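Local coordinates for protein cellobiose 2-epimerase (Ruminococcus albus, PDB 3VW5) that catalyses the reversible epimerization of unmodified cellobiose to 4-O-beta-D-glucopyranosyl-D-mannose, using an (alpha/alpha)6-barrel fold, at residues T11-P16 and Y339-R344; F17-R22 and G66-D71; H50-W55 and G367-P372; D71-A76 and S120-A125. The protein carries 2 engineered substitutions. All blocks are in the same frame, centred on the assembly; numbering follows the deposited sequence.

Contact 1. Residues T11-P16 and Y339-R344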
# COMPACT_ATOMS: atom_id res chain seq x y z
N THR A 11 16.83 -3.24 8.69
CA THR A 11 18.21 -3.27 8.17
C THR A 11 18.89 -4.64 8.12
O THR A 11 19.73 -4.88 7.26
CB THR A 11 19.14 -2.30 8.91
OG1 THR A 11 19.37 -2.77 10.25
CG2 THR A 11 18.56 -0.89 8.92
N ASP A 12 18.54 -5.54 9.05
CA ASP A 12 19.25 -6.83 9.11
C ASP A 12 18.45 -7.99 8.54
O ASP A 12 19.03 -9.03 8.21
CB ASP A 12 19.72 -7.16 10.53
CG ASP A 12 20.63 -6.10 11.11
OD1 ASP A 12 21.41 -5.49 10.33
OD2 ASP A 12 20.56 -5.85 12.34
N HIS A 13 17.14 -7.81 8.43
CA HIS A 13 16.29 -8.89 7.93
C HIS A 13 15.63 -8.59 6.59
O HIS A 13 15.84 -9.31 5.61
CB HIS A 13 15.24 -9.30 8.99
CG HIS A 13 14.60 -10.63 8.71
ND1 HIS A 13 13.26 -10.88 8.92
CD2 HIS A 13 15.13 -11.78 8.23
CE1 HIS A 13 12.99 -12.12 8.58
NE2 HIS A 13 14.11 -12.69 8.15
N ILE A 14 14.84 -7.53 6.54
CA ILE A 14 14.05 -7.19 5.35
C ILE A 14 14.91 -6.80 4.14
O ILE A 14 14.79 -7.40 3.07
CB ILE A 14 13.02 -6.09 5.66
CG1 ILE A 14 11.97 -6.61 6.64
CG2 ILE A 14 12.35 -5.61 4.40
CD1 ILE A 14 11.00 -5.53 7.13
N ILE A 15 15.76 -5.80 4.30
CA ILE A 15 16.57 -5.33 3.17
C ILE A 15 17.47 -6.44 2.59
O ILE A 15 17.47 -6.68 1.37
CB ILE A 15 17.39 -4.08 3.54
CG1 ILE A 15 16.48 -2.85 3.53
CG2 ILE A 15 18.57 -3.92 2.59
CD1 ILE A 15 16.97 -1.72 4.40
N PRO A 16 18.23 -7.13 3.45
CA PRO A 16 19.05 -8.23 2.94
C PRO A 16 18.21 -9.26 2.16
O PRO A 16 18.67 -9.74 1.12
CB PRO A 16 19.62 -8.85 4.22
CG PRO A 16 19.61 -7.75 5.21
CD PRO A 16 18.40 -6.93 4.90
N TYR A 339 5.06 -14.30 15.88
CA TYR A 339 4.24 -15.15 15.02
C TYR A 339 4.28 -14.85 13.54
O TYR A 339 3.92 -15.71 12.75
CB TYR A 339 2.80 -15.03 15.44
CG TYR A 339 2.52 -15.43 16.85
CD1 TYR A 339 2.95 -16.68 17.33
CD2 TYR A 339 1.84 -14.59 17.71
CE1 TYR A 339 2.69 -17.06 18.64
CE2 TYR A 339 1.58 -14.96 19.01
CZ TYR A 339 2.00 -16.20 19.47
OH TYR A 339 1.72 -16.57 20.77
N ILE A 340 4.67 -13.63 13.16
CA ILE A 340 4.58 -13.22 11.77
C ILE A 340 5.93 -13.23 11.05
O ILE A 340 6.03 -13.58 9.88
CB ILE A 340 3.96 -11.84 11.66
CG1 ILE A 340 2.51 -11.88 12.11
CG2 ILE A 340 4.05 -11.34 10.23
CD1 ILE A 340 1.62 -12.72 11.21
N ILE A 341 6.98 -12.83 11.75
CA ILE A 341 8.33 -12.83 11.21
C ILE A 341 8.88 -14.26 11.08
O ILE A 341 8.88 -15.02 12.03
CB ILE A 341 9.27 -11.99 12.11
CG1 ILE A 341 8.86 -10.53 12.07
CG2 ILE A 341 10.71 -12.12 11.66
CD1 ILE A 341 9.69 -9.65 12.96
N ASP A 342 9.36 -14.60 9.89
CA ASP A 342 9.92 -15.92 9.60
C ASP A 342 11.33 -16.06 10.20
O ASP A 342 12.17 -15.17 10.04
CB ASP A 342 10.01 -16.10 8.08
CG ASP A 342 9.95 -17.56 7.65
OD1 ASP A 342 10.28 -18.46 8.46
OD2 ASP A 342 9.58 -17.82 6.48
N LYS A 343 11.58 -17.18 10.88
CA LYS A 343 12.90 -17.48 11.44
C LYS A 343 13.66 -18.51 10.59
O LYS A 343 14.82 -18.82 10.86
CB LYS A 343 12.79 -17.97 12.89
CG LYS A 343 12.32 -16.92 13.90
CD LYS A 343 10.79 -16.79 13.94
CE LYS A 343 10.37 -15.70 14.93
NZ LYS A 343 8.90 -15.38 14.89
N ARG A 344 13.00 -19.02 9.55
CA ARG A 344 13.67 -19.88 8.59
C ARG A 344 14.70 -19.10 7.77
O ARG A 344 14.58 -17.88 7.58
CB ARG A 344 12.65 -20.53 7.65
CG ARG A 344 11.52 -21.24 8.38
CD ARG A 344 10.49 -21.84 7.41
NE ARG A 344 9.66 -20.84 6.77
CZ ARG A 344 8.95 -21.05 5.67
NH1 ARG A 344 8.97 -22.24 5.09
NH2 ARG A 344 8.22 -20.08 5.14
O HOH W 1 14.85 -15.65 8.58

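Contact 2. Residues F17-R22 and G66-D71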
# COMPACT_ATOMS: atom_id res chain seq x y z
N PHE A 17 17.02 -9.59 2.66
CA PHE A 17 16.15 -10.53 1.96
C PHE A 17 15.80 -10.03 0.56
O PHE A 17 16.00 -10.72 -0.45
CB PHE A 17 14.87 -10.80 2.75
CG PHE A 17 13.82 -11.58 1.98
CD1 PHE A 17 13.83 -12.97 2.01
CD2 PHE A 17 12.85 -10.93 1.23
CE1 PHE A 17 12.90 -13.70 1.30
CE2 PHE A 17 11.92 -11.65 0.52
CZ PHE A 17 11.94 -13.04 0.56
N TRP A 18 15.27 -8.82 0.48
CA TRP A 18 14.88 -8.31 -0.83
C TRP A 18 16.06 -8.13 -1.77
O TRP A 18 15.97 -8.48 -2.95
CB TRP A 18 14.00 -7.07 -0.69
CG TRP A 18 12.64 -7.47 -0.26
CD1 TRP A 18 12.18 -7.51 1.02
CD2 TRP A 18 11.59 -7.97 -1.09
NE1 TRP A 18 10.88 -7.98 1.04
CE2 TRP A 18 10.50 -8.27 -0.24
CE3 TRP A 18 11.45 -8.18 -2.47
CZ2 TRP A 18 9.28 -8.77 -0.74
CZ3 TRP A 18 10.24 -8.68 -2.96
CH2 TRP A 18 9.18 -8.97 -2.10
N ASN A 19 17.17 -7.63 -1.25
CA ASN A 19 18.39 -7.49 -2.05
C ASN A 19 18.71 -8.75 -2.85
O ASN A 19 19.19 -8.66 -3.99
CB ASN A 19 19.59 -7.10 -1.19
CG ASN A 19 19.51 -5.66 -0.69
OD1 ASN A 19 18.68 -4.87 -1.16
ND2 ASN A 19 20.37 -5.32 0.27
N LYS A 20 18.44 -9.92 -2.27
CA LYS A 20 18.76 -11.18 -2.93
C LYS A 20 17.81 -11.50 -4.07
O LYS A 20 18.04 -12.45 -4.82
CB LYS A 20 18.76 -12.34 -1.94
CG LYS A 20 19.69 -12.14 -0.75
CD LYS A 20 19.74 -13.38 0.16
CE LYS A 20 20.40 -13.05 1.51
NZ LYS A 20 21.75 -12.40 1.36
N LEU A 21 16.75 -10.73 -4.19
CA LEU A 21 15.75 -10.99 -5.22
C LEU A 21 15.94 -10.16 -6.47
O LEU A 21 15.16 -10.25 -7.40
CB LEU A 21 14.33 -10.80 -4.68
CG LEU A 21 13.94 -11.91 -3.70
CD1 LEU A 21 12.62 -11.57 -3.03
CD2 LEU A 21 13.86 -13.23 -4.43
N ARG A 22 16.99 -9.34 -6.48
CA ARG A 22 17.37 -8.59 -7.67
C ARG A 22 17.68 -9.54 -8.84
O ARG A 22 18.44 -10.49 -8.70
CB ARG A 22 18.57 -7.69 -7.38
CG ARG A 22 18.84 -6.65 -8.44
CD ARG A 22 20.08 -5.80 -8.13
NE ARG A 22 20.64 -5.23 -9.36
CZ ARG A 22 21.04 -3.97 -9.50
NH1 ARG A 22 20.96 -3.12 -8.48
NH2 ARG A 22 21.52 -3.57 -10.67
N GLY A 66 22.90 4.90 1.90
CA GLY A 66 23.54 3.69 1.42
C GLY A 66 23.32 3.54 -0.07
O GLY A 66 22.27 3.10 -0.51
N ASP A 67 24.32 3.93 -0.85
CA ASP A 67 24.25 3.83 -2.30
C ASP A 67 23.61 2.55 -2.81
O ASP A 67 22.92 2.56 -3.82
CB ASP A 67 25.66 3.98 -2.91
CG ASP A 67 26.17 5.40 -2.84
OD1 ASP A 67 25.38 6.31 -2.47
OD2 ASP A 67 27.35 5.62 -3.19
N GLU A 68 23.86 1.44 -2.13
CA GLU A 68 23.30 0.17 -2.53
C GLU A 68 21.78 0.28 -2.68
O GLU A 68 21.20 -0.22 -3.65
CB GLU A 68 23.66 -0.93 -1.52
CG GLU A 68 24.01 -2.28 -2.16
CD GLU A 68 24.81 -3.20 -1.22
OE1 GLU A 68 24.27 -4.26 -0.79
OE2 GLU A 68 25.99 -2.86 -0.92
N LEU A 69 21.13 0.94 -1.72
CA LEU A 69 19.68 1.05 -1.75
C LEU A 69 19.19 1.83 -2.96
O LEU A 69 18.22 1.41 -3.63
CB LEU A 69 19.16 1.67 -0.46
CG LEU A 69 19.57 0.90 0.80
CD1 LEU A 69 19.21 1.66 2.06
CD2 LEU A 69 18.99 -0.53 0.81
N LEU A 70 19.85 2.94 -3.27
CA LEU A 70 19.50 3.73 -4.45
C LEU A 70 19.81 2.99 -5.74
O LEU A 70 19.11 3.17 -6.73
CB LEU A 70 20.19 5.09 -4.45
CG LEU A 70 19.68 6.04 -5.55
CD1 LEU A 70 18.25 6.49 -5.29
CD2 LEU A 70 20.57 7.26 -5.69
N ASP A 71 20.84 2.17 -5.74
CA ASP A 71 21.16 1.39 -6.94
C ASP A 71 20.05 0.35 -7.23
O ASP A 71 19.67 0.14 -8.39
CB ASP A 71 22.54 0.73 -6.82
CG ASP A 71 23.02 0.13 -8.14
OD1 ASP A 71 22.64 0.65 -9.23
OD2 ASP A 71 23.78 -0.87 -8.12

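Contact 3. Residues H50-W55 and G367-P372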
# COMPACT_ATOMS: atom_id res chain seq x y z
N HIS A 50 6.70 -4.46 -8.67
CA HIS A 50 7.86 -3.64 -8.99
C HIS A 50 7.71 -2.20 -8.54
O HIS A 50 8.68 -1.58 -8.09
CB HIS A 50 8.21 -3.74 -10.46
CG HIS A 50 8.94 -5.00 -10.80
ND1 HIS A 50 8.32 -6.23 -10.85
CD2 HIS A 50 10.26 -5.23 -11.04
CE1 HIS A 50 9.22 -7.16 -11.13
NE2 HIS A 50 10.40 -6.58 -11.25
N SER A 51 6.51 -1.65 -8.63
CA SER A 51 6.35 -0.30 -8.14
C SER A 51 6.57 -0.26 -6.64
O SER A 51 7.16 0.68 -6.13
CB SER A 51 4.98 0.25 -8.52
OG SER A 51 4.88 0.33 -9.92
N ARG A 52 6.11 -1.29 -5.94
CA ARG A 52 6.26 -1.33 -4.49
C ARG A 52 7.72 -1.51 -4.06
O ARG A 52 8.18 -0.90 -3.07
CB ARG A 52 5.35 -2.39 -3.88
CG ARG A 52 3.90 -2.00 -3.96
CD ARG A 52 2.96 -3.16 -3.71
NE ARG A 52 1.62 -2.69 -3.37
CZ ARG A 52 0.64 -3.46 -2.90
NH1 ARG A 52 0.84 -4.76 -2.70
NH2 ARG A 52 -0.54 -2.93 -2.62
N ILE A 53 8.45 -2.32 -4.81
CA ILE A 53 9.88 -2.44 -4.60
C ILE A 53 10.55 -1.08 -4.86
O ILE A 53 11.31 -0.59 -4.01
CB ILE A 53 10.48 -3.56 -5.45
CG1 ILE A 53 9.91 -4.89 -4.97
CG2 ILE A 53 12.01 -3.58 -5.35
CD1 ILE A 53 10.15 -6.05 -5.94
N LEU A 54 10.24 -0.46 -6.00
CA LEU A 54 10.75 0.88 -6.33
C LEU A 54 10.44 1.86 -5.21
O LEU A 54 11.33 2.56 -4.72
CB LEU A 54 10.19 1.39 -7.67
CG LEU A 54 10.63 2.81 -8.08
CD1 LEU A 54 12.13 3.03 -7.91
CD2 LEU A 54 10.20 3.19 -9.49
N TRP A 55 9.19 1.89 -4.76
CA TRP A 55 8.87 2.76 -3.64
C TRP A 55 9.73 2.44 -2.43
O TRP A 55 10.21 3.34 -1.73
CB TRP A 55 7.38 2.69 -3.26
CG TRP A 55 7.12 3.60 -2.08
CD1 TRP A 55 6.77 4.92 -2.13
CD2 TRP A 55 7.27 3.28 -0.69
NE1 TRP A 55 6.67 5.43 -0.86
CE2 TRP A 55 6.97 4.44 0.05
CE3 TRP A 55 7.62 2.11 0.01
CZ2 TRP A 55 7.02 4.48 1.44
CZ3 TRP A 55 7.66 2.15 1.39
CH2 TRP A 55 7.37 3.32 2.09
N GLY A 367 5.13 -12.56 -4.15
CA GLY A 367 4.37 -12.71 -5.37
C GLY A 367 3.75 -11.39 -5.80
O GLY A 367 4.08 -10.33 -5.25
N PRO A 368 2.82 -11.44 -6.76
CA PRO A 368 2.20 -10.21 -7.28
C PRO A 368 1.56 -9.37 -6.18
O PRO A 368 1.55 -8.15 -6.31
CB PRO A 368 1.14 -10.74 -8.25
CG PRO A 368 1.62 -12.08 -8.64
CD PRO A 368 2.24 -12.64 -7.39
N TRP A 369 1.09 -9.99 -5.12
CA TRP A 369 0.42 -9.25 -4.05
C TRP A 369 1.19 -9.14 -2.72
O TRP A 369 0.71 -8.51 -1.78
CB TRP A 369 -0.99 -9.79 -3.82
CG TRP A 369 -1.95 -9.32 -4.85
CD1 TRP A 369 -2.47 -10.06 -5.87
CD2 TRP A 369 -2.52 -8.00 -4.97
NE1 TRP A 369 -3.35 -9.29 -6.61
CE2 TRP A 369 -3.39 -8.03 -6.08
CE3 TRP A 369 -2.39 -6.81 -4.23
CZ2 TRP A 369 -4.13 -6.90 -6.49
CZ3 TRP A 369 -3.11 -5.69 -4.64
CH2 TRP A 369 -3.97 -5.74 -5.76
N LYS A 370 2.39 -9.71 -2.64
CA LYS A 370 3.21 -9.57 -1.44
C LYS A 370 4.63 -9.10 -1.75
O LYS A 370 5.36 -9.73 -2.53
CB LYS A 370 3.21 -10.87 -0.63
CG LYS A 370 3.93 -10.75 0.69
CD LYS A 370 3.68 -11.95 1.57
CE LYS A 370 4.38 -11.79 2.91
NZ LYS A 370 5.84 -11.83 2.78
N CYS A 371 5.02 -7.98 -1.12
CA CYS A 371 6.23 -7.22 -1.47
C CYS A 371 6.82 -6.57 -0.21
O CYS A 371 6.35 -6.84 0.89
CB CYS A 371 5.88 -6.14 -2.50
SG CYS A 371 4.11 -5.99 -2.87
N PRO A 372 7.87 -5.72 -0.37
CA PRO A 372 8.46 -5.11 0.83
C PRO A 372 7.80 -3.81 1.26
O PRO A 372 8.28 -3.16 2.18
CB PRO A 372 9.91 -4.84 0.41
CG PRO A 372 9.85 -4.66 -1.03
CD PRO A 372 8.70 -5.49 -1.56

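Contact 4. Residues D71-A76 and S120-A125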
# COMPACT_ATOMS: atom_id res chain seq x y z
N ASP A 71 20.84 2.17 -5.74
CA ASP A 71 21.16 1.39 -6.94
C ASP A 71 20.05 0.35 -7.23
O ASP A 71 19.67 0.14 -8.39
CB ASP A 71 22.54 0.73 -6.82
CG ASP A 71 23.02 0.13 -8.14
OD1 ASP A 71 22.64 0.65 -9.23
OD2 ASP A 71 23.78 -0.87 -8.12
N ASN A 72 19.54 -0.29 -6.18
CA ASN A 72 18.41 -1.21 -6.29
C ASN A 72 17.11 -0.52 -6.70
O ASN A 72 16.38 -1.02 -7.56
CB ASN A 72 18.22 -1.96 -4.97
CG ASN A 72 19.22 -3.09 -4.79
OD1 ASN A 72 19.77 -3.63 -5.77
ND2 ASN A 72 19.46 -3.46 -3.55
N ALA A 73 16.84 0.63 -6.08
CA ALA A 73 15.76 1.48 -6.55
C ALA A 73 15.91 1.69 -8.06
O ALA A 73 15.00 1.39 -8.84
CB ALA A 73 15.73 2.81 -5.82
N LYS A 74 17.08 2.17 -8.47
CA LYS A 74 17.28 2.45 -9.89
C LYS A 74 17.07 1.22 -10.77
O LYS A 74 16.57 1.34 -11.88
CB LYS A 74 18.64 3.09 -10.16
CG LYS A 74 18.93 3.32 -11.64
CD LYS A 74 20.27 3.99 -11.87
CE LYS A 74 20.81 3.67 -13.27
NZ LYS A 74 22.29 3.45 -13.24
N HIS A 75 17.44 0.04 -10.27
CA HIS A 75 17.28 -1.20 -11.03
C HIS A 75 15.82 -1.48 -11.32
O HIS A 75 15.47 -1.86 -12.44
CB HIS A 75 17.89 -2.40 -10.28
CG HIS A 75 17.83 -3.69 -11.04
ND1 HIS A 75 18.61 -3.93 -12.16
CD2 HIS A 75 17.08 -4.80 -10.86
CE1 HIS A 75 18.34 -5.14 -12.62
NE2 HIS A 75 17.42 -5.69 -11.85
N ALA A 76 14.99 -1.31 -10.30
CA ALA A 76 13.54 -1.48 -10.42
C ALA A 76 12.91 -0.40 -11.31
O ALA A 76 12.10 -0.69 -12.20
CB ALA A 76 12.89 -1.50 -9.04
N SER A 120 7.25 9.05 -7.99
CA SER A 120 7.38 10.30 -7.25
C SER A 120 8.47 10.15 -6.22
O SER A 120 9.31 11.02 -6.06
CB SER A 120 6.07 10.68 -6.56
OG SER A 120 5.07 10.99 -7.51
N SER A 121 8.45 9.02 -5.54
CA SER A 121 9.40 8.75 -4.47
C SER A 121 10.81 8.62 -5.01
O SER A 121 11.76 9.06 -4.38
CB SER A 121 8.99 7.47 -3.74
OG SER A 121 8.04 7.77 -2.76
N TYR A 122 10.95 8.01 -6.18
CA TYR A 122 12.26 7.79 -6.77
C TYR A 122 12.85 9.13 -7.17
O TYR A 122 14.04 9.36 -6.99
CB TYR A 122 12.18 6.87 -7.97
CG TYR A 122 13.51 6.68 -8.65
CD1 TYR A 122 14.55 6.04 -8.01
CD2 TYR A 122 13.72 7.15 -9.95
CE1 TYR A 122 15.76 5.86 -8.63
CE2 TYR A 122 14.93 6.98 -10.58
CZ TYR A 122 15.95 6.34 -9.91
OH TYR A 122 17.17 6.18 -10.55
N TYR A 123 11.99 10.02 -7.67
CA TYR A 123 12.41 11.40 -7.93
C TYR A 123 12.88 12.09 -6.65
O TYR A 123 13.97 12.66 -6.63
CB TYR A 123 11.29 12.20 -8.62
CG TYR A 123 11.53 13.69 -8.67
CD1 TYR A 123 12.56 14.23 -9.46
CD2 TYR A 123 10.74 14.56 -7.92
CE1 TYR A 123 12.79 15.59 -9.49
CE2 TYR A 123 10.96 15.91 -7.95
CZ TYR A 123 11.98 16.42 -8.74
OH TYR A 123 12.18 17.78 -8.76
N ARG A 124 12.09 12.04 -5.58
CA ARG A 124 12.52 12.64 -4.32
C ARG A 124 13.82 12.02 -3.86
O ARG A 124 14.55 12.59 -3.06
CB ARG A 124 11.46 12.46 -3.23
CG ARG A 124 10.17 13.20 -3.50
CD ARG A 124 9.21 13.04 -2.34
NE ARG A 124 9.78 13.49 -1.08
CZ ARG A 124 9.73 12.81 0.06
NH1 ARG A 124 9.15 11.60 0.11
NH2 ARG A 124 10.28 13.33 1.16
N ALA A 125 14.11 10.84 -4.38
CA ALA A 125 15.28 10.11 -3.94
C ALA A 125 16.52 10.46 -4.75
O ALA A 125 17.59 10.59 -4.17
CB ALA A 125 15.01 8.60 -4.00

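Contact 1. Residues T11-P16 and Y339-R344
His13 alone reaches across from its helix to the chain leaving helix 323-340, with the outer part of its imidazole. CE1 lies 3.5 Å from the backbone O of Asp342 and 3.8 Å from the CG2 methyl of Ile341, both met obliquely. No direct hydrogen bond joins the two segments. A water takes that role instead, 3.1 Å from His13 NE2 and donating to Asp342 O. The other ring nitrogen, ND1, is bonded to Glu9 one turn back, so the histidine is held at both nitrogens. Its CG stands anti to the backbone N (chi1 -164°), which carries the ring outward from helix 2-19. In the (alpha/alpha)6 barrel, the contact ties the N-terminal helix to the segment following the last helix but one, two segments 323 residues apart in sequence, near where the ring of helices closes. Behind the first shell, Asp342 shapes the receiving loop. Its OD1 accepts a hydrogen bond from the backbone N of Arg344 at 3.0 Å, forming an Asx turn, while Arg344 grips the carboxylate side-on through NE and NH2, with NH2 3.0 Å from Asp342 OD2. One residue before Asp342, Ile341 O accepts from Lys343 NZ at 2.9 Å.

Contact 2. Residues F17-R22 and G66-D71
Arg22 and Asp71 supply the charged part of this contact, and it is a loose one. Arg22 NH1 stands 3.6 Å from Asp71 OD2, a long salt bridge, and 3.5 Å from the backbone O of the same aspartate. The guanidinium and carboxylate planes are turned 55° apart, so the two groups do not form a flat paired bridge. An extended chain from CG to NE, with CG opposite the backbone N (chi1 -167°), brings the arginine this far from the turn at Asn19-Arg22. Its stronger partners lie outside: Asp24, which pairs with NE, and Asn72, whose OD1 accepts from NH1. The amide-to-carboxylate approach is looser still. Asn19 ND2 comes only to 4.2 Å from Glu68 OE1, the side chains crossing at about a right angle without a hydrogen bond, while the OD1 of Asn19 is bonded to the hydroxyl of Tyr57. Nonpolar packing between the two segments is slight, and Leu69 turns instead to Tyr61 of helix 47-64. The end of helix 2-19 thus meets the first turns of helix 67-84 through polar groups at the surface, where the attraction is probably weakened by solvent and the arginine is positioned chiefly by Asp24 and Asn72.

Contact 3. Residues H50-W55 and G367-P372
Arg52 and Cys371 meet side by side in the close-fitting part of this contact, with Ile53 and Pro372 as their neighbours. The sulfur lies along the aliphatic part of the arginine, 3.9 Å from Arg52 CB, before the same side chain turns its end onto it: Arg52 NH1 donates to Cys371 SG at 3.5 Å, with a nearly straight N-H...S angle of 166°. SG lies close to the guanidinium plane, at its edge. The arginine chain is extended from CG to NE, so its stem and its NH1 both reach the sulfur. One residue further along, Ile53 CG1 packs on the proline ring, 3.7 Å from Pro372 CD and 3.9 Å from Pro372 CG, a purely apolar contact. The helix bearing Arg52 and Ile53, 47-64, belongs to the inner ring of the (alpha/alpha)6 barrel; the loop packed against it leads into helix 373-385, with Pro372 at the N-cap position. The centre of the contact is about 9 Å from the centre of the chain, and the loop lies directly against this inner helix. Toward Trp369 the fit slackens. Arg52 NH1 is 3.9 Å from the backbone O of Trp369, in the guanidinium plane yet too far for a bond, and 4.1 Å from Trp369 CE3, approached obliquely. Trp369 is partly exposed, unlike the buried pairs beside it, and its CB points away from the helix though the indole returns toward the arginine. From helix 109-126, Phe114 makes a cation-pi interaction with Arg52, and Tyr373 touches it from the start of helix 373-385.

Contact 4. Residues D71-A76 and S120-A125
Ala73 and Tyr122 mark the closest approach of two helical segments that run in opposite directions, their CA atoms 7.2 Å apart. Each CB of this pair points to the other helix, but the side chains are very unequal: the tyrosine spans the gap and the alanine leaves room for it. Tyr122 CG lies trans to its backbone N (chi1 177°), which sends the ring across toward the neighbouring helix. There its CD1 and CE1 both lie 4.1 Å from Ala73 CB, met obliquely. Further out the ring passes beside the backbone of the next residue, CE1 standing 3.9 Å from Lys74 CA. The hydroxyl then settles against the base of the lysine, with Tyr122 OH 3.4 Å from Lys74 CB and 3.5 Å from Lys74 CG. Here the hydroxyl oxygen only touches the carbons of the stem; the two side chains cross, and the lysine runs on away from the tyrosine, bending at its last torsion. No hydrogen bond links the segments, so the join rests on shape and apolar burial. Around it, Tyr77 stacks on the Tyr122 ring, the Tyr122 side chain also touches Ala131 of helix 129-145, and Tyr57 of helix 47-64 lies against Ala73. In this protein the contact packs helix 67-84 of the outer layer against helix 109-126 of the inner layer, the antiparallel inner-outer pairing from which an (alpha/alpha)6 barrel is built.

Contacts 1, 3 and 4 are buried and contact 2 lies at the surface, and their chemistry follows: a long ion pair in contact 2, apolar packing in contact 4, an arginine-sulfur bond beside a proline in contact 3, and a water bridge in contact 1. Helix 2-19 serves contacts 1 and 2, and helix 67-84 serves contacts 2 and 4, with Asp71 common to the two contacts. Contact 3 lies nearest the centre of the chain. Trp18 packs on Cys371 and Pro372, joining contact 2 to contact 3, while Leu54 reaches Tyr122 and Ala73, joining contact 3 to contact 4. Contact 1 encloses contacts 2 and 4 along the chain.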